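Local coordinates for protein arylesterase (Sulfolobus solfataricus, PDB 5L2P) that hydrolyses aromatic esters, p-nitrophenyl fatty-acid esters and aryl dialkyl phosphates such as paraoxon, working as a serine esterase, at residues Leu77-His82 against Phe130-Trp135; Thr108-Asp113 against Val134-Asn139; Asn196-Gly201 against Pro252-Gly257; Tyr212-Tyr217 against Pro227-Leu232. All coordinates share one frame; numbering follows the deposited sequence.

Contact 1. Residues Leu77-His82 against Phe130-Trp135; sequences LVMHFH and FNAIVW
Met79 sets CG anti to its carbonyl carbon (chi1 -59°) and bends again at chi2 and chi3, which brings CE to Ala132, while Ile133 has CG1 anti to its carbonyl carbon and an extended chi2 (169°), which puts CD1 at Phe81. This is the sheet-helix layer of the alpha/beta hydrolase fold: strand 77-81 runs nearly antiparallel to the 130-135 segment of helix 124-138, the axes 9.8 Å apart at 160°. CE of Met79 rests on Ala132, 4.0 Å from Ala132 CB and 3.7 Å from Ala132 O. Met79 CG lies 3.9 Å from Ile133 CG1, the two chains passing at a slant. The side-chain contacts are apolar and buried, and Val112, Thr152 and Thr165 close in around them. Phe81 also touches helix 157-171, which follows the probable nucleophile Ser156 in the chain, and His82 probably belongs to the oxyanion hole. Ile133 crosses Phe81 at about a right angle and meets the ring at its edge, Ile133 CD1 4.0 Å from Phe81 CZ.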
loop_
_atom_site.group_PDB
_atom_site.type_symbol
_atom_site.label_atom_id
_atom_site.label_comp_id
_atom_site.label_asym_id
_atom_site.label_seq_id
_atom_site.Cartn_x
_atom_site.Cartn_y
_atom_site.Cartn_z
ATOM N N LEU A 77 17.162 17.229 -28.815
ATOM C CA LEU A 77 16.247 16.446 -29.616
ATOM C C LEU A 77 15.546 15.415 -28.766
ATOM O O LEU A 77 16.173 14.735 -27.984
ATOM C CB LEU A 77 17.003 15.750 -30.744
ATOM C CG LEU A 77 16.221 14.710 -31.565
ATOM C CD1 LEU A 77 15.183 15.395 -32.419
ATOM C CD2 LEU A 77 17.140 13.807 -32.379
ATOM N N VAL A 78 14.230 15.296 -28.945
ATOM C CA VAL A 78 13.427 14.319 -28.241
ATOM C C VAL A 78 12.770 13.369 -29.218
ATOM O O VAL A 78 11.988 13.795 -30.052
ATOM C CB VAL A 78 12.350 15.000 -27.400
ATOM C CG1 VAL A 78 11.445 13.966 -26.717
ATOM C CG2 VAL A 78 12.991 15.939 -26.362
ATOM N N MET A 79 13.119 12.082 -29.131
ATOM C CA MET A 79 12.478 11.051 -29.930
ATOM C C MET A 79 11.227 10.600 -29.203
ATOM O O MET A 79 11.293 10.200 -28.030
ATOM C CB MET A 79 13.375 9.858 -30.115
ATOM C CG MET A 79 14.699 10.149 -30.783
ATOM S SD MET A 79 14.539 10.711 -32.463
ATOM C CE MET A 79 13.657 9.382 -33.242
ATOM N N HIS A 80 10.096 10.634 -29.910
ATOM C CA HIS A 80 8.823 10.324 -29.294
ATOM C C HIS A 80 8.237 9.053 -29.911
ATOM O O HIS A 80 7.988 9.000 -31.103
ATOM C CB HIS A 80 7.871 11.503 -29.479
ATOM C CG HIS A 80 6.501 11.280 -28.895
ATOM N ND1 HIS A 80 5.415 12.060 -29.232
ATOM C CD2 HIS A 80 6.040 10.362 -28.008
ATOM C CE1 HIS A 80 4.347 11.645 -28.576
ATOM N NE2 HIS A 80 4.701 10.619 -27.820
ATOM N N PHE A 81 8.029 8.036 -29.081
ATOM C CA PHE A 81 7.406 6.807 -29.498
ATOM C C PHE A 81 6.015 6.739 -28.879
ATOM O O PHE A 81 5.889 6.806 -27.637
ATOM C CB PHE A 81 8.244 5.627 -29.034
ATOM C CG PHE A 81 9.729 5.764 -29.300
ATOM C CD1 PHE A 81 10.188 6.218 -30.507
ATOM C CD2 PHE A 81 10.642 5.393 -28.350
ATOM C CE1 PHE A 81 11.540 6.304 -30.776
ATOM C CE2 PHE A 81 12.019 5.466 -28.598
ATOM C CZ PHE A 81 12.464 5.950 -29.819
ATOM N N HIS A 82 4.969 6.640 -29.717
ATOM C CA HIS A 82 3.590 6.581 -29.212
ATOM C C HIS A 82 3.276 5.263 -28.528
ATOM O O HIS A 82 3.972 4.284 -28.723
ATOM C CB HIS A 82 2.577 6.809 -30.360
ATOM C CG HIS A 82 2.554 5.702 -31.371
ATOM N ND1 HIS A 82 1.788 4.574 -31.212
ATOM C CD2 HIS A 82 3.223 5.540 -32.542
ATOM C CE1 HIS A 82 1.975 3.764 -32.246
ATOM N NE2 HIS A 82 2.833 4.329 -33.067
ATOM N N PHE A 130 14.740 2.116 -32.669
ATOM C CA PHE A 130 16.177 2.296 -32.456
ATOM C C PHE A 130 16.825 2.822 -33.717
ATOM O O PHE A 130 17.646 3.738 -33.642
ATOM C CB PHE A 130 16.841 0.998 -31.985
ATOM C CG PHE A 130 18.337 1.077 -31.871
ATOM C CD1 PHE A 130 18.924 1.798 -30.844
ATOM C CD2 PHE A 130 19.166 0.396 -32.778
ATOM C CE1 PHE A 130 20.310 1.841 -30.706
ATOM C CE2 PHE A 130 20.553 0.448 -32.653
ATOM C CZ PHE A 130 21.132 1.175 -31.622
ATOM N N ASN A 131 16.465 2.260 -34.872
ATOM C CA ASN A 131 16.940 2.776 -36.187
ATOM C C ASN A 131 16.567 4.227 -36.441
ATOM O O ASN A 131 17.329 4.958 -37.064
ATOM C CB ASN A 131 16.468 1.905 -37.372
ATOM C CG ASN A 131 17.131 0.528 -37.374
ATOM O OD1 ASN A 131 18.237 0.341 -36.839
ATOM N ND2 ASN A 131 16.439 -0.453 -37.939
ATOM N N ALA A 132 15.399 4.650 -35.967
ATOM C CA ALA A 132 15.014 6.073 -36.048
ATOM C C ALA A 132 15.946 6.976 -35.186
ATOM O O ALA A 132 16.258 8.086 -35.584
ATOM C CB ALA A 132 13.565 6.241 -35.662
ATOM N N ILE A 133 16.400 6.491 -34.034
ATOM C CA ILE A 133 17.373 7.241 -33.200
ATOM C C ILE A 133 18.726 7.338 -33.899
ATOM O O ILE A 133 19.338 8.405 -33.925
ATOM C CB ILE A 133 17.592 6.582 -31.816
ATOM C CG1 ILE A 133 16.312 6.578 -30.999
ATOM C CG2 ILE A 133 18.719 7.257 -31.008
ATOM C CD1 ILE A 133 16.441 5.706 -29.772
ATOM N N VAL A 134 19.180 6.216 -34.454
ATOM C CA VAL A 134 20.422 6.194 -35.221
ATOM C C VAL A 134 20.338 7.131 -36.431
ATOM O O VAL A 134 21.270 7.863 -36.700
ATOM C CB VAL A 134 20.745 4.759 -35.698
ATOM C CG1 VAL A 134 21.907 4.725 -36.678
ATOM C CG2 VAL A 134 21.008 3.870 -34.504
ATOM N N TRP A 135 19.202 7.132 -37.131
ATOM C CA TRP A 135 18.978 8.077 -38.265
ATOM C C TRP A 135 19.077 9.521 -37.820
ATOM O O TRP A 135 19.722 10.306 -38.467
ATOM C CB TRP A 135 17.615 7.816 -38.924
ATOM C CG TRP A 135 17.285 8.744 -40.001
ATOM C CD1 TRP A 135 17.577 8.581 -41.302
ATOM C CD2 TRP A 135 16.625 10.017 -39.887
ATOM N NE1 TRP A 135 17.160 9.672 -42.020
ATOM C CE2 TRP A 135 16.561 10.562 -41.179
ATOM C CE3 TRP A 135 16.106 10.749 -38.827
ATOM C CZ2 TRP A 135 15.989 11.804 -41.450
ATOM C CZ3 TRP A 135 15.569 12.016 -39.088
ATOM C CH2 TRP A 135 15.499 12.521 -40.396
#

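Contact 2. Residues Thr108-Asp113 against Val134-Asn139; sequences TVISVD and VWARDN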
loop_
_atom_site.group_PDB
_atom_site.type_symbol
_atom_site.label_atom_id
_atom_site.label_comp_id
_atom_site.label_asym_id
_atom_site.label_seq_id
_atom_site.Cartn_x
_atom_site.Cartn_y
_atom_site.Cartn_z
ATOM N N THR A 108 13.433 20.520 -30.895
ATOM C CA THR A 108 12.887 19.676 -31.944
ATOM C C THR A 108 12.416 18.325 -31.408
ATOM O O THR A 108 13.071 17.715 -30.567
ATOM C CB THR A 108 13.986 19.393 -32.965
ATOM O OG1 THR A 108 14.685 20.621 -33.292
ATOM C CG2 THR A 108 13.389 18.685 -34.216
ATOM N N VAL A 109 11.274 17.868 -31.888
ATOM C CA VAL A 109 10.710 16.583 -31.487
ATOM C C VAL A 109 10.429 15.761 -32.745
ATOM O O VAL A 109 9.907 16.292 -33.733
ATOM C CB VAL A 109 9.416 16.789 -30.702
ATOM C CG1 VAL A 109 8.704 15.464 -30.457
ATOM C CG2 VAL A 109 9.701 17.515 -29.389
ATOM N N ILE A 110 10.798 14.487 -32.716
ATOM C CA ILE A 110 10.552 13.586 -33.843
ATOM C C ILE A 110 9.715 12.396 -33.381
ATOM O O ILE A 110 10.154 11.587 -32.543
ATOM C CB ILE A 110 11.860 13.067 -34.466
ATOM C CG1 ILE A 110 12.663 14.241 -35.014
ATOM C CG2 ILE A 110 11.579 12.023 -35.545
ATOM C CD1 ILE A 110 14.017 13.845 -35.592
ATOM N N SER A 111 8.509 12.294 -33.936
ATOM C CA SER A 111 7.588 11.229 -33.586
ATOM C C SER A 111 7.746 10.106 -34.620
ATOM O O SER A 111 7.860 10.386 -35.825
ATOM C CB SER A 111 6.179 11.780 -33.603
ATOM O OG SER A 111 5.241 10.835 -33.141
ATOM N N VAL A 112 7.766 8.851 -34.164
ATOM C CA VAL A 112 8.002 7.716 -35.050
ATOM C C VAL A 112 6.758 6.814 -35.217
ATOM O O VAL A 112 6.106 6.450 -34.220
ATOM C CB VAL A 112 9.166 6.860 -34.535
ATOM C CG1 VAL A 112 9.565 5.795 -35.562
ATOM C CG2 VAL A 112 10.363 7.739 -34.182
ATOM N N ASP A 113 6.427 6.476 -36.458
ATOM C CA ASP A 113 5.402 5.452 -36.757
ATOM C C ASP A 113 5.992 4.060 -36.914
ATOM O O ASP A 113 6.048 3.540 -38.017
ATOM C CB ASP A 113 4.625 5.806 -38.044
ATOM C CG ASP A 113 3.281 6.377 -37.776
ATOM O OD1 ASP A 113 2.767 6.257 -36.632
ATOM O OD2 ASP A 113 2.743 6.923 -38.741
ATOM N N VAL A 134 19.180 6.216 -34.454
ATOM C CA VAL A 134 20.422 6.194 -35.221
ATOM C C VAL A 134 20.338 7.131 -36.431
ATOM O O VAL A 134 21.270 7.863 -36.700
ATOM C CB VAL A 134 20.745 4.759 -35.698
ATOM C CG1 VAL A 134 21.907 4.725 -36.678
ATOM C CG2 VAL A 134 21.008 3.870 -34.504
ATOM N N TRP A 135 19.202 7.132 -37.131
ATOM C CA TRP A 135 18.978 8.077 -38.265
ATOM C C TRP A 135 19.077 9.521 -37.820
ATOM O O TRP A 135 19.722 10.306 -38.467
ATOM C CB TRP A 135 17.615 7.816 -38.924
ATOM C CG TRP A 135 17.285 8.744 -40.001
ATOM C CD1 TRP A 135 17.577 8.581 -41.302
ATOM C CD2 TRP A 135 16.625 10.017 -39.887
ATOM N NE1 TRP A 135 17.160 9.672 -42.020
ATOM C CE2 TRP A 135 16.561 10.562 -41.179
ATOM C CE3 TRP A 135 16.106 10.749 -38.827
ATOM C CZ2 TRP A 135 15.989 11.804 -41.450
ATOM C CZ3 TRP A 135 15.569 12.016 -39.088
ATOM C CH2 TRP A 135 15.499 12.521 -40.396
ATOM N N ALA A 136 18.435 9.870 -36.716
ATOM C CA ALA A 136 18.479 11.245 -36.183
ATOM C C ALA A 136 19.897 11.677 -35.826
ATOM O O ALA A 136 20.293 12.834 -36.076
ATOM C CB ALA A 136 17.600 11.351 -34.950
ATOM N N ARG A 137 20.660 10.761 -35.222
ATOM C CA ARG A 137 22.052 11.060 -34.863
ATOM C C ARG A 137 22.903 11.250 -36.111
ATOM O O ARG A 137 23.701 12.173 -36.174
ATOM C CB ARG A 137 22.647 9.949 -33.992
ATOM C CG ARG A 137 23.983 10.292 -33.425
ATOM C CD ARG A 137 24.645 9.060 -32.868
ATOM N NE ARG A 137 25.027 8.148 -33.937
ATOM C CZ ARG A 137 25.689 7.017 -33.727
ATOM N NH1 ARG A 137 26.027 6.671 -32.481
ATOM N NH2 ARG A 137 26.009 6.229 -34.758
ATOM N N ASP A 138 22.731 10.369 -37.097
ATOM C CA ASP A 138 23.394 10.496 -38.399
ATOM C C ASP A 138 23.039 11.774 -39.162
ATOM O O ASP A 138 23.858 12.274 -39.903
ATOM C CB ASP A 138 23.078 9.293 -39.288
ATOM C CG ASP A 138 23.735 8.012 -38.794
ATOM O OD1 ASP A 138 24.598 8.098 -37.891
ATOM O OD2 ASP A 138 23.394 6.915 -39.304
ATOM N N ASN A 139 21.827 12.289 -38.988
ATOM C CA ASN A 139 21.403 13.561 -39.602
ATOM C C ASN A 139 21.391 14.766 -38.652
ATOM O O ASN A 139 20.642 15.706 -38.872
ATOM C CB ASN A 139 20.002 13.407 -40.203
ATOM C CG ASN A 139 19.952 12.378 -41.295
ATOM O OD1 ASN A 139 20.550 11.324 -41.200
ATOM N ND2 ASN A 139 19.256 12.691 -42.345
#
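Ile110 and Ala136 mark the nearest backbone approach, their CA atoms 8.6 Å apart, so strand 108-112 and the last turn of helix 124-138 are bridged by side chains alone. Together they belong to a beta-alpha-beta crossover of the alpha/beta hydrolase fold: the chain leaves this strand, runs through the helix and returns to the sheet as strand 150-155. On the strand side a single group does the reaching. Ile110 is extended at its far end (chi2 177°), which puts CD1 within touch of both Ala136 and the indole of Trp135. The methyl of Ala136 is 4.4 Å from that CD1, a light apolar touch on the buried side of the helix. Leu77, on the neighbouring strand 77-81, packs against both Ile110 and Ala136 and fills in beside them. Trp135 holds its CG anti to the backbone N (chi1 177°), taking the indole toward the sheet, where it also meets Ile64 of strand 61-68 and Met53 and Ile55 of strand 49-56. One aromatic residue thus spreads the helix end over several strands. Ile110 comes to the indole at its edge, near the ring plane, with CD1 4.2 Å from CZ3 of Trp135.

Contact 3. Residues Asn196-Gly201 against Pro252-Gly257; sequences NRYRKG and PLRDQG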
loop_
_atom_site.group_PDB
_atom_site.type_symbol
_atom_site.label_atom_id
_atom_site.label_comp_id
_atom_site.label_asym_id
_atom_site.label_seq_id
_atom_site.Cartn_x
_atom_site.Cartn_y
_atom_site.Cartn_z
ATOM N N ASN A 196 -3.418 -6.317 -9.772
ATOM C CA ASN A 196 -4.570 -7.112 -9.386
ATOM C C ASN A 196 -5.804 -6.271 -9.080
ATOM O O ASN A 196 -6.911 -6.716 -9.285
ATOM C CB ASN A 196 -4.198 -8.006 -8.200
ATOM C CG ASN A 196 -3.329 -9.167 -8.618
ATOM O OD1 ASN A 196 -3.832 -10.118 -9.182
ATOM N ND2 ASN A 196 -2.025 -9.090 -8.402
ATOM N N ARG A 197 -5.600 -5.055 -8.603
ATOM C CA ARG A 197 -6.694 -4.193 -8.197
ATOM C C ARG A 197 -7.245 -3.365 -9.315
ATOM O O ARG A 197 -8.453 -3.098 -9.350
ATOM C CB ARG A 197 -6.232 -3.246 -7.079
ATOM C CG ARG A 197 -5.959 -3.876 -5.735
ATOM C CD ARG A 197 -5.480 -2.858 -4.693
ATOM N NE ARG A 197 -5.560 -3.490 -3.374
ATOM C CZ ARG A 197 -4.988 -3.054 -2.268
ATOM N NH1 ARG A 197 -4.245 -1.977 -2.267
ATOM N NH2 ARG A 197 -5.184 -3.724 -1.158
ATOM N N TYR A 198 -6.396 -2.929 -10.232
ATOM C CA TYR A 198 -6.863 -1.995 -11.279
ATOM C C TYR A 198 -6.735 -2.576 -12.677
ATOM O O TYR A 198 -6.611 -1.825 -13.644
ATOM C CB TYR A 198 -6.084 -0.701 -11.207
ATOM C CG TYR A 198 -5.890 -0.184 -9.808
ATOM C CD1 TYR A 198 -6.975 0.029 -8.962
ATOM C CD2 TYR A 198 -4.631 0.096 -9.334
ATOM C CE1 TYR A 198 -6.799 0.481 -7.664
ATOM C CE2 TYR A 198 -4.445 0.552 -8.048
ATOM C CZ TYR A 198 -5.528 0.734 -7.211
ATOM O OH TYR A 198 -5.384 1.233 -5.928
ATOM N N ARG A 199 -6.780 -3.902 -12.787
ATOM C CA ARG A 199 -6.717 -4.554 -14.086
ATOM C C ARG A 199 -8.106 -4.664 -14.717
ATOM O O ARG A 199 -8.311 -5.476 -15.592
ATOM C CB ARG A 199 -6.070 -5.939 -13.948
ATOM C CG ARG A 199 -6.885 -6.870 -13.087
ATOM C CD ARG A 199 -6.284 -8.260 -12.997
ATOM N NE ARG A 199 -7.350 -9.234 -12.789
ATOM C CZ ARG A 199 -7.434 -10.398 -13.391
ATOM N NH1 ARG A 199 -6.481 -10.777 -14.243
ATOM N NH2 ARG A 199 -8.460 -11.179 -13.122
ATOM N N LYS A 200 -9.094 -3.936 -14.203
ATOM C CA LYS A 200 -10.441 -4.051 -14.742
ATOM C C LYS A 200 -11.337 -2.947 -14.232
ATOM O O LYS A 200 -11.611 -2.900 -13.049
ATOM C CB LYS A 200 -11.021 -5.420 -14.398
ATOM C CG LYS A 200 -11.609 -6.146 -15.591
ATOM C CD LYS A 200 -10.621 -6.381 -16.738
ATOM C CE LYS A 200 -10.115 -7.823 -16.752
ATOM N NZ LYS A 200 -11.219 -8.815 -16.974
ATOM N N GLY A 201 -11.795 -2.072 -15.124
ATOM C CA GLY A 201 -12.670 -0.953 -14.752
ATOM C C GLY A 201 -11.945 0.386 -14.639
ATOM O O GLY A 201 -12.375 1.284 -13.951
ATOM N N PRO A 252 -2.871 -0.258 -13.669
ATOM C CA PRO A 252 -2.343 -1.582 -13.307
ATOM C C PRO A 252 -0.821 -1.698 -13.457
ATOM O O PRO A 252 -0.212 -2.517 -12.815
ATOM C CB PRO A 252 -3.098 -2.541 -14.248
ATOM C CG PRO A 252 -3.575 -1.683 -15.362
ATOM C CD PRO A 252 -3.858 -0.347 -14.740
ATOM N N LEU A 253 -0.221 -0.883 -14.292
ATOM C CA LEU A 253 1.203 -0.940 -14.578
ATOM C C LEU A 253 1.989 -0.066 -13.611
ATOM O O LEU A 253 3.218 0.070 -13.778
ATOM C CB LEU A 253 1.494 -0.449 -16.030
ATOM C CG LEU A 253 0.761 -1.116 -17.185
ATOM C CD1 LEU A 253 1.165 -0.460 -18.503
ATOM C CD2 LEU A 253 1.034 -2.612 -17.231
ATOM N N ARG A 254 1.300 0.556 -12.644
ATOM C CA ARG A 254 1.955 1.464 -11.692
ATOM C C ARG A 254 3.154 0.851 -10.999
ATOM O O ARG A 254 4.228 1.431 -10.983
ATOM C CB ARG A 254 0.952 1.935 -10.652
ATOM C CG ARG A 254 1.464 2.939 -9.613
ATOM C CD ARG A 254 0.477 3.077 -8.445
ATOM N NE ARG A 254 0.506 1.893 -7.591
ATOM C CZ ARG A 254 -0.412 1.565 -6.706
ATOM N NH1 ARG A 254 -1.478 2.318 -6.537
ATOM N NH2 ARG A 254 -0.247 0.463 -5.974
ATOM N N ASP A 255 2.975 -0.326 -10.413
ATOM C CA ASP A 255 4.028 -0.902 -9.545
ATOM C C ASP A 255 5.265 -1.352 -10.313
ATOM O O ASP A 255 6.395 -1.140 -9.841
ATOM C CB ASP A 255 3.464 -2.020 -8.665
ATOM C CG ASP A 255 2.503 -1.463 -7.564
ATOM O OD1 ASP A 255 2.613 -0.253 -7.248
ATOM O OD2 ASP A 255 1.645 -2.206 -7.044
ATOM N N GLN A 256 5.102 -1.916 -11.506
ATOM C CA GLN A 256 6.251 -2.290 -12.354
ATOM C C GLN A 256 7.053 -1.085 -12.809
ATOM O O GLN A 256 8.287 -1.152 -12.854
ATOM C CB GLN A 256 5.840 -3.132 -13.580
ATOM C CG GLN A 256 5.004 -2.443 -14.621
ATOM C CD GLN A 256 4.412 -3.436 -15.613
ATOM O OE1 GLN A 256 4.942 -3.660 -16.720
ATOM N NE2 GLN A 256 3.307 -4.045 -15.221
ATOM N N GLY A 257 6.378 0.018 -13.154
ATOM C CA GLY A 257 7.068 1.264 -13.479
ATOM C C GLY A 257 7.886 1.801 -12.298
ATOM O O GLY A 257 9.017 2.193 -12.453
#
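The phenol ring of Tyr198 and the guanidinium of Arg254 stand at a steep angle, their planes 76° apart, and meet at the ring's edge: Arg254 NH1 lies near the plane of the ring, 3.8 Å from Tyr198 CE2. A bend in the arginine chain (chi3 73°) turns its NE and NH2 to Asp255, where both grip OD1 side-on; NE to OD1 is 3.0 Å at 159°, NH2 to OD1 3.2 Å. Both nitrogens approach from the same face of the carboxylate. Asp255 OD2 in turn accepts from Ser194 N. An alanine in place of Arg254 removes both donors to OD1, and the Asp255 carboxylate would probably be freer to turn, with Tyr198 CE2 left without its neighbour. Pro252 follows the inferred triad acid Asp251 on the loop after strand 242-248, the usual place of that acid in the alpha/beta hydrolase fold. The ring of Pro252 packs on the Tyr198 carbonyl, Pro252 CD 3.3 Å from Tyr198 O. One face of the Tyr198 ring is covered by CB of Arg197, whose NH2 makes a salt bridge to Glu249 of the second subunit.

Contact 4. Residues Tyr212-Tyr217 against Pro227-Leu232; sequences YGVKMY and PLFSPL
A small, buried aromatic-aliphatic contact joins helix 212-217 to the loop that leads on to strand 242-248, both within the long insert after strand 178-182. Phe229 is the loop's sole contributor of weight, and it slots its ring against Val214 and Tyr217, one helical turn apart. With CG anti to the backbone N (chi1 168°), the ring is carried across to the helix, far end first. CZ of Phe229 reaches CG1 of Val214 at 3.6 Å, and the two side chains cross at about a right angle. Along its flank the same ring meets Tyr217 edge to edge: Phe229 CD1 is 4.0 Å from Tyr217 CE2, each atom near the plane of the other ring, and the side chains slide past one another in opposite directions. This is therefore not a stack; Tyr217 stacks instead on Trp86, while Phe229 also meets Phe185. The loop backbone is held too, Phe229 O accepting from Asn160 ND2 of helix 157-171. An alanine at Phe229 would probably open a gap beside Val214 CG1 and leave the flank of Tyr217 without its aromatic neighbour. Val214 lies about 10 Å from the probable nucleophile Ser156, side chain to side chain, and helix 212-217 packs through Tyr212 and Met216 on Phe27 of helix 27-39, consistent with the helical cap that roofs the active site in relatives of this GDXG family.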
loop_
_atom_site.group_PDB
_atom_site.type_symbol
_atom_site.label_atom_id
_atom_site.label_comp_id
_atom_site.label_asym_id
_atom_site.label_seq_id
_atom_site.Cartn_x
_atom_site.Cartn_y
_atom_site.Cartn_z
ATOM N N TYR A 212 -4.171 -9.936 -24.027
ATOM C CA TYR A 212 -4.367 -9.953 -25.463
ATOM C C TYR A 212 -3.262 -9.212 -26.195
ATOM O O TYR A 212 -2.781 -9.695 -27.225
ATOM C CB TYR A 212 -5.719 -9.324 -25.794
ATOM C CG TYR A 212 -6.059 -9.292 -27.251
ATOM C CD1 TYR A 212 -6.064 -10.462 -27.994
ATOM C CD2 TYR A 212 -6.395 -8.092 -27.892
ATOM C CE1 TYR A 212 -6.385 -10.451 -29.348
ATOM C CE2 TYR A 212 -6.738 -8.069 -29.247
ATOM C CZ TYR A 212 -6.715 -9.251 -29.974
ATOM O OH TYR A 212 -7.037 -9.272 -31.326
ATOM N N GLY A 213 -2.869 -8.050 -25.680
ATOM C CA GLY A 213 -1.883 -7.233 -26.363
ATOM C C GLY A 213 -0.522 -7.884 -26.437
ATOM O O GLY A 213 0.141 -7.809 -27.452
ATOM N N VAL A 214 -0.104 -8.525 -25.344
ATOM C CA VAL A 214 1.174 -9.230 -25.285
ATOM C C VAL A 214 1.167 -10.437 -26.231
ATOM O O VAL A 214 2.102 -10.627 -26.954
ATOM C CB VAL A 214 1.492 -9.679 -23.827
ATOM C CG1 VAL A 214 2.761 -10.529 -23.750
ATOM C CG2 VAL A 214 1.652 -8.466 -22.924
ATOM N N LYS A 215 0.114 -11.242 -26.219
ATOM C CA LYS A 215 -0.001 -12.406 -27.112
ATOM C C LYS A 215 0.126 -12.036 -28.592
ATOM O O LYS A 215 0.667 -12.803 -29.384
ATOM C CB LYS A 215 -1.344 -13.107 -26.931
ATOM C CG LYS A 215 -1.460 -13.957 -25.686
ATOM C CD LYS A 215 -2.851 -14.569 -25.613
ATOM C CE LYS A 215 -3.049 -15.388 -24.335
ATOM N NZ LYS A 215 -2.487 -16.767 -24.463
ATOM N N MET A 216 -0.389 -10.866 -28.956
ATOM C CA MET A 216 -0.331 -10.380 -30.338
ATOM C C MET A 216 1.060 -9.888 -30.713
ATOM O O MET A 216 1.482 -10.036 -31.843
ATOM C CB MET A 216 -1.330 -9.249 -30.523
ATOM C CG MET A 216 -2.749 -9.693 -30.273
ATOM S SD MET A 216 -3.583 -10.013 -31.826
ATOM C CE MET A 216 -4.105 -8.341 -32.231
ATOM N N TYR A 217 1.772 -9.327 -29.740
ATOM C CA TYR A 217 3.090 -8.726 -29.952
ATOM C C TYR A 217 4.204 -9.755 -29.925
ATOM O O TYR A 217 5.063 -9.736 -30.811
ATOM C CB TYR A 217 3.313 -7.638 -28.909
ATOM C CG TYR A 217 4.612 -6.888 -29.007
ATOM C CD1 TYR A 217 5.014 -6.327 -30.209
ATOM C CD2 TYR A 217 5.433 -6.710 -27.862
ATOM C CE1 TYR A 217 6.204 -5.628 -30.290
ATOM C CE2 TYR A 217 6.610 -6.022 -27.943
ATOM C CZ TYR A 217 6.997 -5.484 -29.152
ATOM O OH TYR A 217 8.182 -4.779 -29.243
ATOM N N PRO A 227 14.948 -9.415 -22.340
ATOM C CA PRO A 227 15.033 -8.068 -21.760
ATOM C C PRO A 227 14.550 -6.938 -22.694
ATOM O O PRO A 227 14.115 -5.913 -22.199
ATOM C CB PRO A 227 16.522 -7.914 -21.412
ATOM C CG PRO A 227 17.077 -9.286 -21.404
ATOM C CD PRO A 227 16.261 -10.081 -22.393
ATOM N N LEU A 228 14.606 -7.122 -24.013
ATOM C CA LEU A 228 14.049 -6.120 -24.932
ATOM C C LEU A 228 12.518 -6.065 -24.886
ATOM O O LEU A 228 11.937 -5.056 -25.275
ATOM C CB LEU A 228 14.487 -6.358 -26.377
ATOM C CG LEU A 228 16.003 -6.324 -26.617
ATOM C CD1 LEU A 228 16.348 -6.587 -28.079
ATOM C CD2 LEU A 228 16.645 -5.022 -26.177
ATOM N N PHE A 229 11.878 -7.136 -24.433
ATOM C CA PHE A 229 10.461 -7.121 -24.184
ATOM C C PHE A 229 10.162 -6.689 -22.748
ATOM O O PHE A 229 9.280 -5.835 -22.515
ATOM C CB PHE A 229 9.861 -8.480 -24.464
ATOM C CG PHE A 229 8.457 -8.632 -23.953
ATOM C CD1 PHE A 229 7.405 -8.022 -24.591
ATOM C CD2 PHE A 229 8.196 -9.422 -22.853
ATOM C CE1 PHE A 229 6.124 -8.172 -24.127
ATOM C CE2 PHE A 229 6.920 -9.577 -22.372
ATOM C CZ PHE A 229 5.873 -8.949 -23.006
ATOM N N SER A 230 10.882 -7.302 -21.796
ATOM C CA SER A 230 10.741 -7.034 -20.359
ATOM C C SER A 230 12.025 -6.532 -19.788
ATOM O O SER A 230 12.784 -7.301 -19.193
ATOM C CB SER A 230 10.328 -8.295 -19.602
ATOM O OG SER A 230 8.962 -8.609 -19.841
ATOM N N PRO A 231 12.288 -5.237 -19.945
ATOM C CA PRO A 231 13.554 -4.679 -19.457
ATOM C C PRO A 231 13.793 -4.820 -17.938
ATOM O O PRO A 231 14.929 -4.737 -17.489
ATOM C CB PRO A 231 13.471 -3.200 -19.862
ATOM C CG PRO A 231 12.047 -2.972 -20.261
ATOM C CD PRO A 231 11.519 -4.268 -20.724
ATOM N N LEU A 232 12.733 -5.021 -17.167
ATOM C CA LEU A 232 12.881 -5.190 -15.736
ATOM C C LEU A 232 13.683 -6.478 -15.397
ATOM O O LEU A 232 14.326 -6.541 -14.366
ATOM C CB LEU A 232 11.502 -5.193 -15.066
ATOM C CG LEU A 232 11.502 -4.943 -13.569
ATOM C CD1 LEU A 232 12.056 -3.579 -13.188
ATOM C CD2 LEU A 232 10.088 -5.101 -13.040
#

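In the fold
Contacts 1 and 2 form one unit, centres 5 Å apart: both use helix 124-138, and strands 77-81 and 108-112 are hydrogen-bonded neighbours in the central sheet. Contacts 3 and 4 come later in the chain, contact 4 nested within the loop that contact 3 closes. Their centres are 16 Å apart and their nearest atoms about 4 Å, and both reach the third subunit. Contact 3 lies about 28 Å from contact 1, centre to centre, and contact 4 about 20 Å. The first pair packs helix 124-138 on the sheet; contact 3 joins the insert after strand 178-182 to the loop of the probable triad acid, and contact 4 packs two parts of that insert together.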